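Long-range contacts in putative type VI secretion protein (Escherichia coli, PDB 4HH5), which is the N-terminal domain of a ClpA/ClpB-family protein of type VI secretion, whose full-length form probably binds and hydrolyses ATP: residues E37-H42 with L74-N79; W43-L48 with A68-L73. All coordinates share one frame; numbering follows the deposited sequence.

Contact 1 (E37-H42 with L74-N79); sequences EITPEH and LGWLDN
Trp76 reaches out from the end of helix 66-78 with CG anti to its backbone N (chi1 179°). Its indole lies against the first turn of helix 40-50, where Glu41 and His42 meet it from different directions. Glu41 covers one face. Its CB sits over the six-membered ring, 3.5 Å from the ring centroid and almost on the ring normal, a CH-pi contact. The Glu41 chain then bends at chi2, so that CG and the carboxylate run on along the same face. The carboxylate plane is tilted only 5° from the indole plane, so the two are stacked, and OE2 takes a hydrogen bond from Arg130 N, which helps to fix its turn.

His42 meets the rim of the indole instead. The two rings form a T-shaped pair, with the edge of Trp76 directed at the imidazole face and the planes at 83°. The six-membered ring centroid lies 5.1 Å from that of the imidazole. Leu77 CD1 packs obliquely on the same imidazole, 3.6 Å from His42 CD2. The imidazole itself is held by its own segment: Thr39 N donates to His42 ND1 at 3.1 Å, close to the ring plane. Thr39 OG1 in turn accepts from His42 N. Together these bonds make a capping box at the N-terminus of helix 40-50, with Trp76 packed beside it.

Contact 2 (W43-L48 with A68-L73); sequences WLLKLL and AIWQSL
Leu45 and Trp70 both set CG anti to the backbone N, with chi1 of -175° and 177°, whereas Leu48 and Leu73 place CG beside the N and anti to the carbonyl carbon. These choices give two patches of contact between helices 40-50 and 66-78.

In the first patch the six-membered end of the Trp70 indole reaches Leu45. The CB of Trp70 does not face helix 40-50, but its ring swings over to it. Trp70 CZ3 comes to 3.7 Å from Leu45 CG, and CH2 lies near CG and CD2 of the same leucine. The backbone carbonyl of Leu45 faces the edge of this ring, in its plane, with Leu45 O 3.4 Å from Trp70 CZ3. Leu45 also slides past Leu73 in the opposite direction, its CD1 lying 4.2 Å from Leu73 CB.

The second patch gathers around Leu48 CD1. This methyl lies 3.8 Å from Ile69 CG2 and equally far from Leu73 CD1. Both side chains cross Leu48 at about a right angle. Leu73 CD1 also lies close to the backbone of Leu44 and Leu45, so Leu73 serves both patches.

All the contacts across the interface are apolar or van der Waals. Leu55 of helix 54-61 packs on Leu44 and Leu48, and Leu134 touches both Leu44 and Ile69, extending the hydrophobic cluster. On the other side of helix 40-50, Trp43 packs on helices 17-32 and 92-107. The short helical segments run roughly antiparallel, at 141°, with axes 10.2 Å apart at closest approach. This is leucine-rich helix-helix packing within the mainly helical Clp N-terminal domain.

Overall arrangement
Contacts 1 and 2 are successive parts of one interface between helices 40-50 and 66-78. Their centres lie 9 Å apart, on the same side of the chain's centre. Because the helices run roughly antiparallel, contact 2 is nested along the chain inside the loop closed by contact 1, and that loop includes helix 54-61. Contact 1 joins the start of helix 40-50 to the end of helix 66-78; contact 2 continues further along helix 40-50. The two meet where Glu41 O packs on Leu73 CD2 and Leu77 CD2 on Leu45 CD1. Together they join helix 66-78 to helix 40-50 in a continuous seam within this N-terminal Clp R domain.

Contact 1 (E37-H42 with L74-N79)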
# COMPACT_ATOMS: atom_id res chain seq x y z
N GLU A 37 -9.25 -13.29 0.46
CA GLU A 37 -8.85 -12.00 1.03
C GLU A 37 -7.79 -11.18 0.30
O GLU A 37 -6.76 -11.71 -0.11
CB GLU A 37 -8.53 -12.13 2.52
CG GLU A 37 -9.73 -12.63 3.36
CD GLU A 37 -9.52 -12.69 4.85
OE1 GLU A 37 -10.48 -12.60 5.62
OE2 GLU A 37 -8.29 -12.88 5.31
N ILE A 38 -8.03 -9.87 0.18
CA ILE A 38 -7.10 -8.92 -0.43
C ILE A 38 -6.18 -8.48 0.70
O ILE A 38 -6.63 -7.85 1.66
CB ILE A 38 -7.82 -7.73 -1.13
CG1 ILE A 38 -8.89 -8.21 -2.13
CG2 ILE A 38 -6.80 -6.81 -1.82
CD1 ILE A 38 -10.08 -7.31 -2.30
N THR A 39 -4.90 -8.86 0.62
CA THR A 39 -3.91 -8.57 1.66
C THR A 39 -3.03 -7.36 1.29
O THR A 39 -2.97 -6.99 0.11
CB THR A 39 -3.01 -9.80 1.86
OG1 THR A 39 -2.17 -9.92 0.71
CG2 THR A 39 -3.79 -11.09 2.14
N PRO A 40 -2.26 -6.77 2.27
CA PRO A 40 -1.35 -5.66 1.91
C PRO A 40 -0.30 -6.11 0.90
O PRO A 40 0.14 -5.28 0.11
CB PRO A 40 -0.71 -5.27 3.24
CG PRO A 40 -1.63 -5.80 4.29
CD PRO A 40 -2.19 -7.06 3.71
N GLU A 41 0.08 -7.41 0.89
CA GLU A 41 1.04 -7.95 -0.08
C GLU A 41 0.48 -7.85 -1.50
O GLU A 41 1.23 -7.48 -2.41
CB GLU A 41 1.45 -9.40 0.25
CG GLU A 41 2.32 -9.54 1.49
CD GLU A 41 1.59 -9.64 2.82
OE1 GLU A 41 0.36 -9.41 2.87
OE2 GLU A 41 2.26 -9.96 3.82
N HIS A 42 -0.84 -8.16 -1.69
CA HIS A 42 -1.51 -8.05 -3.00
C HIS A 42 -1.46 -6.59 -3.47
O HIS A 42 -1.18 -6.33 -4.65
CB HIS A 42 -2.97 -8.50 -2.94
CG HIS A 42 -3.18 -9.99 -2.83
ND1 HIS A 42 -3.62 -10.57 -1.65
CD2 HIS A 42 -3.04 -10.95 -3.77
CE1 HIS A 42 -3.71 -11.87 -1.90
NE2 HIS A 42 -3.38 -12.15 -3.16
N LEU A 74 6.10 -12.30 -5.37
CA LEU A 74 5.66 -13.38 -6.27
C LEU A 74 5.65 -14.70 -5.52
O LEU A 74 4.72 -15.49 -5.70
CB LEU A 74 6.58 -13.53 -7.48
CG LEU A 74 6.41 -12.58 -8.65
CD1 LEU A 74 7.28 -13.04 -9.79
CD2 LEU A 74 4.97 -12.51 -9.12
N GLY A 75 6.70 -14.94 -4.73
CA GLY A 75 6.87 -16.13 -3.91
C GLY A 75 5.77 -16.24 -2.88
O GLY A 75 5.17 -17.30 -2.72
N TRP A 76 5.46 -15.11 -2.22
CA TRP A 76 4.38 -14.99 -1.25
C TRP A 76 3.04 -15.28 -1.93
O TRP A 76 2.22 -16.00 -1.37
CB TRP A 76 4.38 -13.60 -0.59
CG TRP A 76 3.28 -13.41 0.40
CD1 TRP A 76 3.35 -13.60 1.75
CD2 TRP A 76 1.92 -13.04 0.12
NE1 TRP A 76 2.12 -13.35 2.33
CE2 TRP A 76 1.23 -13.02 1.34
CE3 TRP A 76 1.22 -12.73 -1.07
CZ2 TRP A 76 -0.13 -12.70 1.42
CZ3 TRP A 76 -0.13 -12.44 -0.99
CH2 TRP A 76 -0.79 -12.41 0.24
N LEU A 77 2.82 -14.71 -3.14
CA LEU A 77 1.60 -14.88 -3.94
C LEU A 77 1.35 -16.35 -4.29
O LEU A 77 0.23 -16.85 -4.11
CB LEU A 77 1.71 -14.02 -5.22
CG LEU A 77 0.45 -13.87 -6.08
CD1 LEU A 77 -0.55 -12.92 -5.44
CD2 LEU A 77 0.81 -13.39 -7.48
N ASP A 78 2.39 -17.05 -4.75
CA ASP A 78 2.31 -18.45 -5.16
C ASP A 78 2.21 -19.44 -3.99
O ASP A 78 1.76 -20.57 -4.19
CB ASP A 78 3.46 -18.81 -6.12
CG ASP A 78 3.51 -17.95 -7.38
OD1 ASP A 78 2.43 -17.56 -7.88
OD2 ASP A 78 4.63 -17.68 -7.87
N ASN A 79 2.59 -19.00 -2.76
CA ASN A 79 2.52 -19.82 -1.55
C ASN A 79 1.22 -19.63 -0.77
O ASN A 79 1.01 -20.30 0.24
CB ASN A 79 3.75 -19.59 -0.65
CG ASN A 79 5.08 -20.03 -1.23
OD1 ASN A 79 5.16 -20.57 -2.34
ND2 ASN A 79 6.15 -19.77 -0.50

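Contact 2 (W43-L48 with A68-L73)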
# COMPACT_ATOMS: atom_id res chain seq x y z
N TRP A 43 -1.72 -5.66 -2.55
CA TRP A 43 -1.71 -4.22 -2.80
C TRP A 43 -0.31 -3.73 -3.16
O TRP A 43 -0.16 -3.02 -4.15
CB TRP A 43 -2.25 -3.46 -1.59
CG TRP A 43 -2.80 -2.09 -1.89
CD1 TRP A 43 -2.90 -1.49 -3.11
CD2 TRP A 43 -3.33 -1.17 -0.93
NE1 TRP A 43 -3.46 -0.23 -2.96
CE2 TRP A 43 -3.75 -0.02 -1.64
CE3 TRP A 43 -3.52 -1.21 0.46
CZ2 TRP A 43 -4.35 1.06 -1.00
CZ3 TRP A 43 -4.12 -0.14 1.09
CH2 TRP A 43 -4.53 0.99 0.36
N LEU A 44 0.72 -4.11 -2.37
CA LEU A 44 2.12 -3.69 -2.62
C LEU A 44 2.61 -4.18 -3.98
O LEU A 44 3.29 -3.42 -4.68
CB LEU A 44 3.07 -4.14 -1.49
CG LEU A 44 2.90 -3.43 -0.14
CD1 LEU A 44 3.51 -4.26 0.98
CD2 LEU A 44 3.50 -2.03 -0.14
N LEU A 45 2.24 -5.41 -4.37
CA LEU A 45 2.61 -5.99 -5.66
C LEU A 45 2.09 -5.07 -6.77
O LEU A 45 2.85 -4.70 -7.66
CB LEU A 45 2.00 -7.39 -5.78
CG LEU A 45 2.35 -8.22 -7.02
CD1 LEU A 45 2.52 -9.66 -6.67
CD2 LEU A 45 1.25 -8.14 -8.08
N LYS A 46 0.80 -4.69 -6.71
CA LYS A 46 0.17 -3.83 -7.71
C LYS A 46 0.66 -2.41 -7.67
O LYS A 46 0.77 -1.80 -8.74
CB LYS A 46 -1.36 -3.92 -7.65
CG LYS A 46 -1.89 -5.25 -8.19
CD LYS A 46 -1.85 -5.29 -9.72
CE LYS A 46 -1.97 -6.69 -10.26
NZ LYS A 46 -1.80 -6.71 -11.73
N LEU A 47 1.03 -1.90 -6.48
CA LEU A 47 1.62 -0.56 -6.38
C LEU A 47 2.97 -0.54 -7.12
O LEU A 47 3.20 0.33 -7.96
CB LEU A 47 1.80 -0.12 -4.91
CG LEU A 47 0.53 0.33 -4.17
CD1 LEU A 47 0.75 0.29 -2.65
CD2 LEU A 47 0.11 1.75 -4.59
N LEU A 48 3.84 -1.53 -6.84
CA LEU A 48 5.15 -1.66 -7.49
C LEU A 48 5.01 -1.96 -8.98
O LEU A 48 5.84 -1.52 -9.76
CB LEU A 48 6.02 -2.73 -6.80
CG LEU A 48 6.41 -2.48 -5.34
CD1 LEU A 48 7.16 -3.67 -4.79
CD2 LEU A 48 7.26 -1.21 -5.17
N ALA A 68 14.49 -8.17 -5.99
CA ALA A 68 14.35 -9.08 -4.85
C ALA A 68 13.01 -8.85 -4.13
O ALA A 68 12.39 -9.82 -3.71
CB ALA A 68 15.51 -8.92 -3.89
N ILE A 69 12.54 -7.59 -4.05
CA ILE A 69 11.25 -7.27 -3.43
C ILE A 69 10.13 -7.88 -4.27
O ILE A 69 9.23 -8.51 -3.72
CB ILE A 69 11.04 -5.75 -3.20
CG1 ILE A 69 12.15 -5.15 -2.30
CG2 ILE A 69 9.64 -5.48 -2.61
CD1 ILE A 69 12.20 -3.62 -2.27
N TRP A 70 10.19 -7.68 -5.61
CA TRP A 70 9.21 -8.21 -6.55
C TRP A 70 9.15 -9.74 -6.47
O TRP A 70 8.05 -10.29 -6.38
CB TRP A 70 9.53 -7.76 -8.00
CG TRP A 70 8.59 -8.33 -9.02
CD1 TRP A 70 8.82 -9.39 -9.85
CD2 TRP A 70 7.23 -7.95 -9.23
NE1 TRP A 70 7.69 -9.65 -10.60
CE2 TRP A 70 6.70 -8.79 -10.23
CE3 TRP A 70 6.40 -6.96 -8.67
CZ2 TRP A 70 5.38 -8.68 -10.69
CZ3 TRP A 70 5.10 -6.83 -9.14
CH2 TRP A 70 4.61 -7.68 -10.14
N GLN A 71 10.31 -10.41 -6.48
CA GLN A 71 10.41 -11.88 -6.40
C GLN A 71 9.84 -12.43 -5.09
O GLN A 71 9.19 -13.47 -5.10
CB GLN A 71 11.86 -12.35 -6.61
CG GLN A 71 12.35 -12.27 -8.06
CD GLN A 71 11.59 -13.15 -9.03
OE1 GLN A 71 11.25 -14.31 -8.73
NE2 GLN A 71 11.32 -12.63 -10.22
N SER A 72 10.06 -11.71 -3.97
CA SER A 72 9.55 -12.10 -2.65
C SER A 72 8.03 -12.04 -2.64
O SER A 72 7.39 -12.94 -2.09
CB SER A 72 10.12 -11.17 -1.58
OG SER A 72 11.54 -11.27 -1.57
N LEU A 73 7.45 -11.00 -3.28
CA LEU A 73 6.00 -10.83 -3.40
C LEU A 73 5.39 -11.90 -4.29
O LEU A 73 4.33 -12.41 -3.94
CB LEU A 73 5.63 -9.41 -3.86
CG LEU A 73 5.78 -8.29 -2.83
CD1 LEU A 73 5.71 -6.93 -3.48
CD2 LEU A 73 4.72 -8.39 -1.72